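Local coordinates for acyl-CoA dehydrogenase domain protein Tcur3481 (Thermomonospora curvata, PDB 6WY9) that binds a reduced flavin (dihydro-FAD) and probably serves, like its relatives, as a flavin-dependent acyl-CoA dehydrogenase, at residues Ser244-Arg249 and Gln316-Gly321; Glu250-Gly253 and Thr258-Ala261. All blocks are in the same frame, centred on the assembly; numbering follows the deposited sequence.

Contact 1 and contact 2 hold different parts of one dihydroflavine-adenine dinucleotide. Contact 1 joins the end of helix 215-248 to the end of helix 295-319 and holds the pyrophosphate and the adenosine ribose. Contact 2, about 11 Å away between centres, lies within the chain that connects those two helices and supplies aromatic rings beside the adenine; Gln260 of the second subunit also hydrogen-bonds this cofactor. The join is direct, since Arg249 closes one segment of contact 1 and Glu250 begins contact 2. The side chains of Gln251 and Arg249 lie about 4 Å apart, near the phosphates, whereas the side chains of Phe259 and His317 are about 11 Å apart.

Contact 1: residues Ser244-Arg249 and Gln316-Gly321; sequences SYLKER and QHLHGG. With FDA (dihydroflavine-adenine dinucleotide), chain C.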
ATOM      1  N   SER B 244       5.953  23.725  -2.195  1.00 38.08           N
ATOM      2  CA  SER B 244       6.281  24.999  -2.834  1.00 39.52           C
ATOM      3  C   SER B 244       6.409  24.844  -4.341  1.00 35.66           C
ATOM      4  O   SER B 244       5.969  25.716  -5.105  1.00 37.60           O
ATOM      5  CB  SER B 244       7.601  25.573  -2.270  1.00 43.32           C
ATOM      6  OG  SER B 244       7.516  25.823  -0.869  1.00 47.35           O
ATOM      7  N   TYR B 245       7.122  23.811  -4.788  1.00 34.97           N
ATOM      8  CA  TYR B 245       7.328  23.624  -6.220  1.00 36.57           C
ATOM      9  C   TYR B 245       5.984  23.435  -6.950  1.00 38.42           C
ATOM     10  O   TYR B 245       5.757  24.028  -8.015  1.00 38.96           O
ATOM     11  CB  TYR B 245       8.251  22.411  -6.478  1.00 36.30           C
ATOM     12  CG  TYR B 245       8.491  22.172  -7.954  1.00 36.11           C
ATOM     13  CD1 TYR B 245       9.361  22.986  -8.647  1.00 37.49           C
ATOM     14  CD2 TYR B 245       7.848  21.138  -8.648  1.00 35.06           C
ATOM     15  CE1 TYR B 245       9.598  22.813 -10.021  1.00 38.74           C
ATOM     16  CE2 TYR B 245       8.083  20.944 -10.042  1.00 34.98           C
ATOM     17  CZ  TYR B 245       8.938  21.780 -10.710  1.00 38.05           C
ATOM     18  OH  TYR B 245       9.196  21.624 -12.055  1.00 36.82           O
ATOM     19  N   LEU B 246       5.071  22.635  -6.378  1.00 36.33           N
ATOM     20  CA  LEU B 246       3.800  22.331  -7.039  1.00 36.31           C
ATOM     21  C   LEU B 246       2.853  23.550  -7.090  1.00 36.10           C
ATOM     22  O   LEU B 246       1.877  23.533  -7.859  1.00 35.75           O
ATOM     23  CB  LEU B 246       3.104  21.134  -6.335  1.00 35.49           C
ATOM     24  CG  LEU B 246       3.891  19.806  -6.452  1.00 35.30           C
ATOM     25  CD1 LEU B 246       3.364  18.644  -5.549  1.00 34.89           C
ATOM     26  CD2 LEU B 246       3.907  19.366  -7.901  1.00 34.52           C
ATOM     27  N   LYS B 247       3.101  24.574  -6.269  1.00 36.67           N
ATOM     28  CA  LYS B 247       2.369  25.828  -6.429  1.00 38.52           C
ATOM     29  C   LYS B 247       2.845  26.594  -7.650  1.00 40.76           C
ATOM     30  O   LYS B 247       2.077  27.362  -8.222  1.00 41.77           O
ATOM     31  CB  LYS B 247       2.530  26.726  -5.201  1.00 39.85           C
ATOM     32  CG  LYS B 247       2.002  26.104  -3.912  1.00 41.02           C
ATOM     33  CD  LYS B 247       2.458  26.901  -2.664  1.00 43.41           C
ATOM     34  CE  LYS B 247       1.985  26.141  -1.435  1.00 44.51           C
ATOM     35  NZ  LYS B 247       2.529  26.641  -0.160  1.00 46.13           N
ATOM     36  N   GLU B 248       4.136  26.473  -7.987  1.00 40.63           N
ATOM     37  CA  GLU B 248       4.777  27.246  -9.052  1.00 40.60           C
ATOM     38  C   GLU B 248       4.530  26.616 -10.416  1.00 40.57           C
ATOM     39  O   GLU B 248       4.203  27.304 -11.397  1.00 40.92           O
ATOM     40  CB  GLU B 248       6.297  27.294  -8.811  1.00 40.56           C
ATOM     41  CG  GLU B 248       6.774  28.068  -7.566  1.00 42.89           C
ATOM     42  CD  GLU B 248       8.261  27.827  -7.256  1.00 45.57           C
ATOM     43  OE1 GLU B 248       8.943  27.060  -7.983  1.00 45.78           O
ATOM     44  OE2 GLU B 248       8.744  28.390  -6.253  1.00 48.16           O
ATOM     45  N   ARG B 249       4.722  25.310 -10.499  1.00 37.16           N
ATOM     46  CA  ARG B 249       4.745  24.643 -11.796  1.00 38.11           C
ATOM     47  C   ARG B 249       3.317  24.479 -12.308  1.00 38.67           C
ATOM     48  O   ARG B 249       2.487  23.880 -11.613  1.00 36.98           O
ATOM     49  CB  ARG B 249       5.409  23.270 -11.644  1.00 36.66           C
ATOM     50  CG  ARG B 249       6.045  22.705 -12.924  1.00 36.47           C
ATOM     51  CD  ARG B 249       5.025  22.406 -14.045  1.00 38.04           C
ATOM     52  NE  ARG B 249       5.755  21.615 -15.033  1.00 39.27           N
ATOM     53  CZ  ARG B 249       6.510  22.113 -16.014  1.00 39.98           C
ATOM     54  NH1 ARG B 249       6.565  23.445 -16.267  1.00 41.60           N
ATOM     55  NH2 ARG B 249       7.161  21.260 -16.805  1.00 40.44           N
ATOM     56  N   GLN B 316       9.879  12.608  -5.009  1.00 35.41           N
ATOM     57  CA  GLN B 316      10.550  12.462  -6.303  1.00 35.16           C
ATOM     58  C   GLN B 316       9.538  12.443  -7.442  1.00 36.08           C
ATOM     59  O   GLN B 316       9.662  13.178  -8.430  1.00 35.25           O
ATOM     60  CB  GLN B 316      11.375  11.178  -6.364  1.00 33.47           C
ATOM     61  CG  GLN B 316      12.703  11.214  -5.639  1.00 35.55           C
ATOM     62  CD  GLN B 316      13.553  12.423  -5.996  1.00 36.85           C
ATOM     63  OE1 GLN B 316      13.889  13.202  -5.102  1.00 37.26           O
ATOM     64  NE2 GLN B 316      13.946  12.560  -7.296  1.00 35.63           N
ATOM     65  N   HIS B 317       8.540  11.580  -7.330  1.00 34.72           N
ATOM     66  CA  HIS B 317       7.612  11.416  -8.415  1.00 36.45           C
ATOM     67  C   HIS B 317       6.919  12.738  -8.765  1.00 36.77           C
ATOM     68  O   HIS B 317       6.772  13.081  -9.955  1.00 35.29           O
ATOM     69  CB  HIS B 317       6.584  10.329  -8.051  1.00 35.57           C
ATOM     70  CG  HIS B 317       5.562  10.163  -9.130  1.00 37.13           C
ATOM     71  ND1 HIS B 317       5.861   9.555 -10.328  1.00 36.60           N
ATOM     72  CD2 HIS B 317       4.291  10.640  -9.251  1.00 37.08           C
ATOM     73  CE1 HIS B 317       4.805   9.615 -11.129  1.00 38.71           C
ATOM     74  NE2 HIS B 317       3.846  10.282 -10.503  1.00 37.49           N
ATOM     75  N   LEU B 318       6.454  13.475  -7.741  1.00 36.18           N
ATOM     76  CA  LEU B 318       5.691  14.719  -7.941  1.00 36.14           C
ATOM     77  C   LEU B 318       6.510  15.816  -8.638  1.00 37.42           C
ATOM     78  O   LEU B 318       5.931  16.776  -9.165  1.00 38.60           O
ATOM     79  CB  LEU B 318       5.195  15.212  -6.573  1.00 33.66           C
ATOM     80  CG  LEU B 318       4.088  14.297  -6.028  1.00 35.61           C
ATOM     81  CD1 LEU B 318       3.677  14.659  -4.558  1.00 35.20           C
ATOM     82  CD2 LEU B 318       2.867  14.440  -6.965  1.00 33.22           C
ATOM     83  N   HIS B 319       7.849  15.722  -8.601  1.00 37.82           N
ATOM     84  CA  HIS B 319       8.688  16.699  -9.290  1.00 36.87           C
ATOM     85  C   HIS B 319       8.861  16.401 -10.774  1.00 35.59           C
ATOM     86  O   HIS B 319       9.268  17.302 -11.526  1.00 36.28           O
ATOM     87  CB  HIS B 319      10.081  16.775  -8.661  1.00 35.18           C
ATOM     88  CG  HIS B 319      10.175  17.742  -7.537  1.00 36.16           C
ATOM     89  ND1 HIS B 319       9.929  17.374  -6.226  1.00 34.06           N
ATOM     90  CD2 HIS B 319      10.441  19.071  -7.523  1.00 35.56           C
ATOM     91  CE1 HIS B 319      10.098  18.429  -5.444  1.00 34.57           C
ATOM     92  NE2 HIS B 319      10.386  19.476  -6.205  1.00 35.84           N
ATOM     93  N   GLY B 320       8.648  15.156 -11.203  1.00 34.45           N
ATOM     94  CA  GLY B 320       8.938  14.923 -12.626  1.00 35.40           C
ATOM     95  C   GLY B 320      10.439  15.076 -12.869  1.00 37.18           C
ATOM     96  O   GLY B 320      11.257  14.943 -11.950  1.00 37.57           O
ATOM     97  N   GLY B 321      10.805  15.408 -14.120  1.00 36.42           N
ATOM     98  CA  GLY B 321      12.210  15.324 -14.507  1.00 37.00           C
ATOM     99  C   GLY B 321      13.146  16.155 -13.647  1.00 37.15           C
ATOM    100  O   GLY B 321      14.261  15.719 -13.329  1.00 38.15           O
TER
HETATM  101  PA  FDA C 401       5.592  17.787 -14.981  1.00 36.59           P
HETATM  102  O1A FDA C 401       5.964  19.033 -14.244  1.00 37.23           O
HETATM  103  O2A FDA C 401       4.693  17.880 -16.226  1.00 35.31           O
HETATM  104  O5B FDA C 401       4.674  16.824 -13.934  1.00 38.90           O
HETATM  105  C5B FDA C 401       5.441  16.600 -12.781  1.00 37.80           C
HETATM  106  C4B FDA C 401       4.626  15.645 -11.889  1.00 38.75           C
HETATM  107  O4B FDA C 401       3.267  16.282 -11.752  1.00 38.45           O
HETATM  108  C3B FDA C 401       4.287  14.320 -12.575  1.00 37.70           C
HETATM  109  O3B FDA C 401       5.245  13.352 -12.354  1.00 36.38           O
HETATM  110  C2B FDA C 401       3.025  13.914 -11.833  1.00 38.44           C
HETATM  111  O2B FDA C 401       3.263  13.487 -10.438  1.00 38.84           O
HETATM  112  C1B FDA C 401       2.230  15.250 -11.708  1.00 38.35           C
HETATM  113  N9A FDA C 401       1.224  15.462 -12.746  1.00 38.20           N
HETATM  114  C8A FDA C 401       1.380  16.036 -14.024  1.00 37.99           C
HETATM  115  N7A FDA C 401       0.230  16.131 -14.679  1.00 37.47           N
HETATM  116  C5A FDA C 401      -0.713  15.604 -13.823  1.00 36.80           C
HETATM  117  C6A FDA C 401      -2.095  15.412 -13.978  1.00 36.86           C
HETATM  118  N6A FDA C 401      -2.738  15.776 -15.103  1.00 35.35           N
HETATM  119  N1A FDA C 401      -2.822  14.856 -12.984  1.00 36.31           N
HETATM  120  C2A FDA C 401      -2.101  14.508 -11.878  1.00 37.18           C
HETATM  121  N3A FDA C 401      -0.782  14.619 -11.587  1.00 35.39           N
HETATM  122  C4A FDA C 401      -0.115  15.193 -12.601  1.00 37.15           C
HETATM  123  N1  FDA C 401      11.791  13.835 -22.807  1.00 42.49           N
HETATM  124  C2  FDA C 401      12.062  13.970 -24.185  1.00 44.16           C
HETATM  125  O2  FDA C 401      11.409  14.781 -24.878  1.00 45.25           O
HETATM  126  N3  FDA C 401      13.070  13.159 -24.695  1.00 43.57           N
HETATM  127  C4  FDA C 401      13.827  12.241 -23.931  1.00 41.87           C
HETATM  128  O4  FDA C 401      14.712  11.588 -24.470  1.00 40.31           O
HETATM  129  C4X FDA C 401      13.487  12.171 -22.535  1.00 41.06           C
HETATM  130  N5  FDA C 401      14.190  11.292 -21.710  1.00 40.82           N
HETATM  131  C5X FDA C 401      14.228  11.558 -20.368  1.00 38.59           C
HETATM  132  C6  FDA C 401      15.182  11.030 -19.579  1.00 38.91           C
HETATM  133  C7  FDA C 401      15.198  11.353 -18.199  1.00 39.36           C
HETATM  134  C7M FDA C 401      16.223  10.781 -17.404  1.00 39.63           C
HETATM  135  C8  FDA C 401      14.271  12.152 -17.639  1.00 40.08           C
HETATM  136  C8M FDA C 401      14.279  12.481 -16.199  1.00 40.97           C
HETATM  137  C9  FDA C 401      13.269  12.672 -18.440  1.00 39.73           C
HETATM  138  C9A FDA C 401      13.261  12.383 -19.801  1.00 39.07           C
HETATM  139  N10 FDA C 401      12.251  12.897 -20.631  1.00 40.09           N
HETATM  140  C10 FDA C 401      12.524  12.950 -22.002  1.00 42.37           C
HETATM  141  C1' FDA C 401      11.281  13.873 -20.058  1.00 40.26           C
HETATM  142  C2' FDA C 401       9.966  13.185 -19.598  1.00 41.26           C
HETATM  143  O2' FDA C 401       9.227  12.811 -20.659  1.00 41.20           O
HETATM  144  C3' FDA C 401       9.254  14.297 -18.701  1.00 40.33           C
HETATM  145  O3' FDA C 401       9.956  14.491 -17.490  1.00 37.90           O
HETATM  146  C4' FDA C 401       7.797  13.936 -18.454  1.00 41.52           C
HETATM  147  O4' FDA C 401       7.130  14.069 -19.662  1.00 43.24           O
HETATM  148  C5' FDA C 401       7.257  14.836 -17.311  1.00 42.98           C
HETATM  149  O5' FDA C 401       7.314  16.160 -17.750  1.00 40.99           O
HETATM  150  P   FDA C 401       7.864  17.109 -16.534  1.00 38.70           P
HETATM  151  O1P FDA C 401       9.152  16.545 -16.172  1.00 37.94           O
HETATM  152  O2P FDA C 401       7.764  18.546 -17.021  1.00 40.06           O
HETATM  153  O3P FDA C 401       6.890  16.903 -15.206  1.00 36.40           O
HETATM  154  O   HOH W   1       8.319  19.215 -13.167  1.00 37.40           O
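Tyr245 and His319 stack where two helices of the C-terminal helical domain of an acyl-CoA dehydrogenase fold run out beside the cofactor. The stack is offset, with ring centroids 4.7 Å apart and planes tilted by 28°. The CD2-NE2 side of the imidazole lies against Tyr245 CB, CG and CD2, with His319 CD2 over one face of the tyrosine and 3.5 Å from Tyr245 CD2. Tyr245 reaches it because its CG stands anti to the backbone N (chi1 180°), while His319 NE2 is hydrogen-bonded to Tyr328 OH and ND1 to Thr315 O, two bonds that set the imidazole's rotation.

The apolar part is a crossing of leucines at about a right angle: Leu246 CD1 meets Leu318 CB at 4.0 Å. Leu246 CD2 lies 3.5 Å from Leu318 O, a buried carbonyl with no hydrogen-bond partner in the model.

Polar contacts pass through the ligand. Arg249 spans the pyrophosphate, NE donating to O1A and NH2 to O2P. Gly321 N donates to O1P along a nearly straight line (166°), and ribose O3B to His317 O. One water joins both segments to the cofactor, 2.8 Å from Tyr245 OH and 2.7 Å from His319 O.

Contact 2: residues Glu250-Gly253 and Thr258-Ala261; sequences EQFG and TFQA. With FDA (dihydroflavine-adenine dinucleotide), chain C.
The adenine end of the flavin-dinucleotide pocket is bordered by two phenylalanines, Phe252 and Phe259, which meet beside the amino group of the base. Phe252 CD2 approaches Phe259 CZ at 3.7 Å, and the two side chains cross at about a right angle. The exocyclic amine N6A lies over one face of Phe259, displaced toward the rim and 3.5 Å from Phe259 CE1. Phe252 instead has adenine N7A at its edge, near the ring plane, while its CE2 comes within 3.6 Å of N6A. The amine therefore sits against both rings. In Phe259 the CG is placed beside the backbone N and anti to the carbonyl carbon (chi1 -75°), which brings the ring against the six-membered half of the adenine, CD1 nearest N1A; the Gln251 carbonyl oxygen reaches its edge, 4.0 Å from Phe259 CE2.

The backbone behind these rings is a short two-stranded antiparallel hairpin, 250-251 with 254-255, followed by the start of helix 260-288, for which Phe259 is the N-cap residue. Phe252 belongs to the turn of the hairpin and has positive phi. Arg254, on the second strand, makes a cation-pi contact with Phe259, and Gln260 of the second subunit packs on Phe259 and hydrogen-bonds the cofactor through NE2.

Gln251 sends its side chain toward the phosphates, with CG 3.5 Å from O2A. Backbone groups of a neighbouring chain bond both OE1 and NE2. A bend at chi2 (-67°) folds the amide back, so that NE2 also donates to Glu250 O at 2.7 Å, in the carbonyl plane and on a lone pair.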
ATOM      1  N   GLU B 250       3.040  24.984 -13.518  1.00 36.77           N
ATOM      2  CA  GLU B 250       1.744  24.820 -14.162  1.00 37.60           C
ATOM      3  C   GLU B 250       1.854  23.934 -15.400  1.00 38.72           C
ATOM      4  O   GLU B 250       2.841  23.986 -16.147  1.00 38.36           O
ATOM      5  CB  GLU B 250       1.133  26.184 -14.551  1.00 40.46           C
ATOM      6  CG  GLU B 250       1.209  27.132 -13.382  1.00 44.66           C
ATOM      7  CD  GLU B 250       0.277  28.308 -13.492  1.00 51.63           C
ATOM      8  OE1 GLU B 250      -0.399  28.451 -14.539  1.00 55.19           O
ATOM      9  OE2 GLU B 250       0.210  29.082 -12.511  1.00 52.03           O
ATOM     10  N   GLN B 251       0.845  23.089 -15.566  1.00 39.09           N
ATOM     11  CA  GLN B 251       0.612  22.304 -16.755  1.00 40.35           C
ATOM     12  C   GLN B 251      -0.894  22.314 -16.964  1.00 40.64           C
ATOM     13  O   GLN B 251      -1.665  22.420 -15.999  1.00 40.38           O
ATOM     14  CB  GLN B 251       1.135  20.866 -16.606  1.00 39.70           C
ATOM     15  CG  GLN B 251       2.684  20.722 -16.582  1.00 39.75           C
ATOM     16  CD  GLN B 251       3.303  21.096 -17.939  1.00 40.43           C
ATOM     17  OE1 GLN B 251       3.451  20.238 -18.836  1.00 41.43           O
ATOM     18  NE2 GLN B 251       3.668  22.381 -18.097  1.00 38.44           N
ATOM     19  N   PHE B 252      -1.317  22.203 -18.219  1.00 41.39           N
ATOM     20  CA  PHE B 252      -2.750  22.245 -18.553  1.00 42.77           C
ATOM     21  C   PHE B 252      -3.393  23.538 -18.045  1.00 45.83           C
ATOM     22  O   PHE B 252      -4.574  23.556 -17.662  1.00 45.70           O
ATOM     23  CB  PHE B 252      -3.481  21.007 -17.990  1.00 41.15           C
ATOM     24  CG  PHE B 252      -2.824  19.674 -18.370  1.00 40.19           C
ATOM     25  CD1 PHE B 252      -3.025  19.105 -19.648  1.00 41.14           C
ATOM     26  CD2 PHE B 252      -2.012  18.985 -17.444  1.00 39.09           C
ATOM     27  CE1 PHE B 252      -2.416  17.851 -20.011  1.00 40.23           C
ATOM     28  CE2 PHE B 252      -1.405  17.711 -17.781  1.00 39.42           C
ATOM     29  CZ  PHE B 252      -1.608  17.169 -19.075  1.00 41.01           C
ATOM     30  N   GLY B 253      -2.605  24.623 -17.982  1.00 45.18           N
ATOM     31  CA  GLY B 253      -3.138  25.914 -17.615  1.00 46.32           C
ATOM     32  C   GLY B 253      -3.371  26.154 -16.130  1.00 45.72           C
ATOM     33  O   GLY B 253      -4.008  27.154 -15.785  1.00 45.28           O
ATOM     34  N   THR B 258      -3.092  21.925  -8.002  1.00 35.52           N
ATOM     35  CA  THR B 258      -4.556  21.891  -8.007  1.00 37.01           C
ATOM     36  C   THR B 258      -5.114  20.535  -8.421  1.00 36.83           C
ATOM     37  O   THR B 258      -6.322  20.343  -8.319  1.00 35.69           O
ATOM     38  CB  THR B 258      -5.156  22.923  -8.975  1.00 38.00           C
ATOM     39  OG1 THR B 258      -4.790  22.547 -10.304  1.00 38.09           O
ATOM     40  CG2 THR B 258      -4.642  24.360  -8.675  1.00 37.18           C
ATOM     41  N   PHE B 259      -4.279  19.607  -8.906  1.00 35.27           N
ATOM     42  CA  PHE B 259      -4.796  18.303  -9.332  1.00 39.16           C
ATOM     43  C   PHE B 259      -5.107  17.471  -8.109  1.00 37.55           C
ATOM     44  O   PHE B 259      -4.278  17.374  -7.205  1.00 35.17           O
ATOM     45  CB  PHE B 259      -3.782  17.585 -10.245  1.00 41.00           C
ATOM     46  CG  PHE B 259      -3.751  18.189 -11.648  1.00 47.49           C
ATOM     47  CD1 PHE B 259      -4.669  17.791 -12.616  1.00 51.26           C
ATOM     48  CD2 PHE B 259      -2.873  19.213 -11.962  1.00 50.72           C
ATOM     49  CE1 PHE B 259      -4.667  18.388 -13.889  1.00 53.37           C
ATOM     50  CE2 PHE B 259      -2.867  19.819 -13.234  1.00 52.51           C
ATOM     51  CZ  PHE B 259      -3.758  19.408 -14.179  1.00 53.88           C
ATOM     52  N   GLN B 260      -6.280  16.844  -8.090  1.00 34.09           N
ATOM     53  CA  GLN B 260      -6.670  16.068  -6.906  1.00 34.27           C
ATOM     54  C   GLN B 260      -5.669  14.963  -6.570  1.00 33.93           C
ATOM     55  O   GLN B 260      -5.346  14.752  -5.391  1.00 34.00           O
ATOM     56  CB  GLN B 260      -8.077  15.460  -7.092  1.00 33.52           C
ATOM     57  CG  GLN B 260      -8.607  14.912  -5.791  1.00 35.05           C
ATOM     58  CD  GLN B 260     -10.071  14.495  -5.885  1.00 36.59           C
ATOM     59  OE1 GLN B 260     -10.462  13.840  -6.836  1.00 35.49           O
ATOM     60  NE2 GLN B 260     -10.859  14.871  -4.895  1.00 37.33           N
ATOM     61  N   ALA B 261      -5.183  14.222  -7.574  1.00 33.21           N
ATOM     62  CA  ALA B 261      -4.231  13.154  -7.270  1.00 34.31           C
ATOM     63  C   ALA B 261      -2.955  13.719  -6.654  1.00 34.36           C
ATOM     64  O   ALA B 261      -2.313  13.059  -5.820  1.00 34.06           O
ATOM     65  CB  ALA B 261      -3.858  12.359  -8.540  1.00 34.32           C
TER
HETATM   66  PA  FDA C 401       5.592  17.787 -14.981  1.00 36.59           P
HETATM   67  O1A FDA C 401       5.964  19.033 -14.244  1.00 37.23           O
HETATM   68  O2A FDA C 401       4.693  17.880 -16.226  1.00 35.31           O
HETATM   69  O5B FDA C 401       4.674  16.824 -13.934  1.00 38.90           O
HETATM   70  C5B FDA C 401       5.441  16.600 -12.781  1.00 37.80           C
HETATM   71  C4B FDA C 401       4.626  15.645 -11.889  1.00 38.75           C
HETATM   72  O4B FDA C 401       3.267  16.282 -11.752  1.00 38.45           O
HETATM   73  C3B FDA C 401       4.287  14.320 -12.575  1.00 37.70           C
HETATM   74  O3B FDA C 401       5.245  13.352 -12.354  1.00 36.38           O
HETATM   75  C2B FDA C 401       3.025  13.914 -11.833  1.00 38.44           C
HETATM   76  O2B FDA C 401       3.263  13.487 -10.438  1.00 38.84           O
HETATM   77  C1B FDA C 401       2.230  15.250 -11.708  1.00 38.35           C
HETATM   78  N9A FDA C 401       1.224  15.462 -12.746  1.00 38.20           N
HETATM   79  C8A FDA C 401       1.380  16.036 -14.024  1.00 37.99           C
HETATM   80  N7A FDA C 401       0.230  16.131 -14.679  1.00 37.47           N
HETATM   81  C5A FDA C 401      -0.713  15.604 -13.823  1.00 36.80           C
HETATM   82  C6A FDA C 401      -2.095  15.412 -13.978  1.00 36.86           C
HETATM   83  N6A FDA C 401      -2.738  15.776 -15.103  1.00 35.35           N
HETATM   84  N1A FDA C 401      -2.822  14.856 -12.984  1.00 36.31           N
HETATM   85  C2A FDA C 401      -2.101  14.508 -11.878  1.00 37.18           C
HETATM   86  N3A FDA C 401      -0.782  14.619 -11.587  1.00 35.39           N
HETATM   87  C4A FDA C 401      -0.115  15.193 -12.601  1.00 37.15           C
HETATM   88  N1  FDA C 401      11.791  13.835 -22.807  1.00 42.49           N
HETATM   89  C2  FDA C 401      12.062  13.970 -24.185  1.00 44.16           C
HETATM   90  O2  FDA C 401      11.409  14.781 -24.878  1.00 45.25           O
HETATM   91  N3  FDA C 401      13.070  13.159 -24.695  1.00 43.57           N
HETATM   92  C4  FDA C 401      13.827  12.241 -23.931  1.00 41.87           C
HETATM   93  O4  FDA C 401      14.712  11.588 -24.470  1.00 40.31           O
HETATM   94  C4X FDA C 401      13.487  12.171 -22.535  1.00 41.06           C
HETATM   95  N5  FDA C 401      14.190  11.292 -21.710  1.00 40.82           N
HETATM   96  C5X FDA C 401      14.228  11.558 -20.368  1.00 38.59           C
HETATM   97  C6  FDA C 401      15.182  11.030 -19.579  1.00 38.91           C
HETATM   98  C7  FDA C 401      15.198  11.353 -18.199  1.00 39.36           C
HETATM   99  C7M FDA C 401      16.223  10.781 -17.404  1.00 39.63           C
HETATM  100  C8  FDA C 401      14.271  12.152 -17.639  1.00 40.08           C
HETATM  101  C8M FDA C 401      14.279  12.481 -16.199  1.00 40.97           C
HETATM  102  C9  FDA C 401      13.269  12.672 -18.440  1.00 39.73           C
HETATM  103  C9A FDA C 401      13.261  12.383 -19.801  1.00 39.07           C
HETATM  104  N10 FDA C 401      12.251  12.897 -20.631  1.00 40.09           N
HETATM  105  C10 FDA C 401      12.524  12.950 -22.002  1.00 42.37           C
HETATM  106  C1' FDA C 401      11.281  13.873 -20.058  1.00 40.26           C
HETATM  107  C2' FDA C 401       9.966  13.185 -19.598  1.00 41.26           C
HETATM  108  O2' FDA C 401       9.227  12.811 -20.659  1.00 41.20           O
HETATM  109  C3' FDA C 401       9.254  14.297 -18.701  1.00 40.33           C
HETATM  110  O3' FDA C 401       9.956  14.491 -17.490  1.00 37.90           O
HETATM  111  C4' FDA C 401       7.797  13.936 -18.454  1.00 41.52           C
HETATM  112  O4' FDA C 401       7.130  14.069 -19.662  1.00 43.24           O
HETATM  113  C5' FDA C 401       7.257  14.836 -17.311  1.00 42.98           C
HETATM  114  O5' FDA C 401       7.314  16.160 -17.750  1.00 40.99           O
HETATM  115  P   FDA C 401       7.864  17.109 -16.534  1.00 38.70           P
HETATM  116  O1P FDA C 401       9.152  16.545 -16.172  1.00 37.94           O
HETATM  117  O2P FDA C 401       7.764  18.546 -17.021  1.00 40.06           O
HETATM  118  O3P FDA C 401       6.890  16.903 -15.206  1.00 36.40           O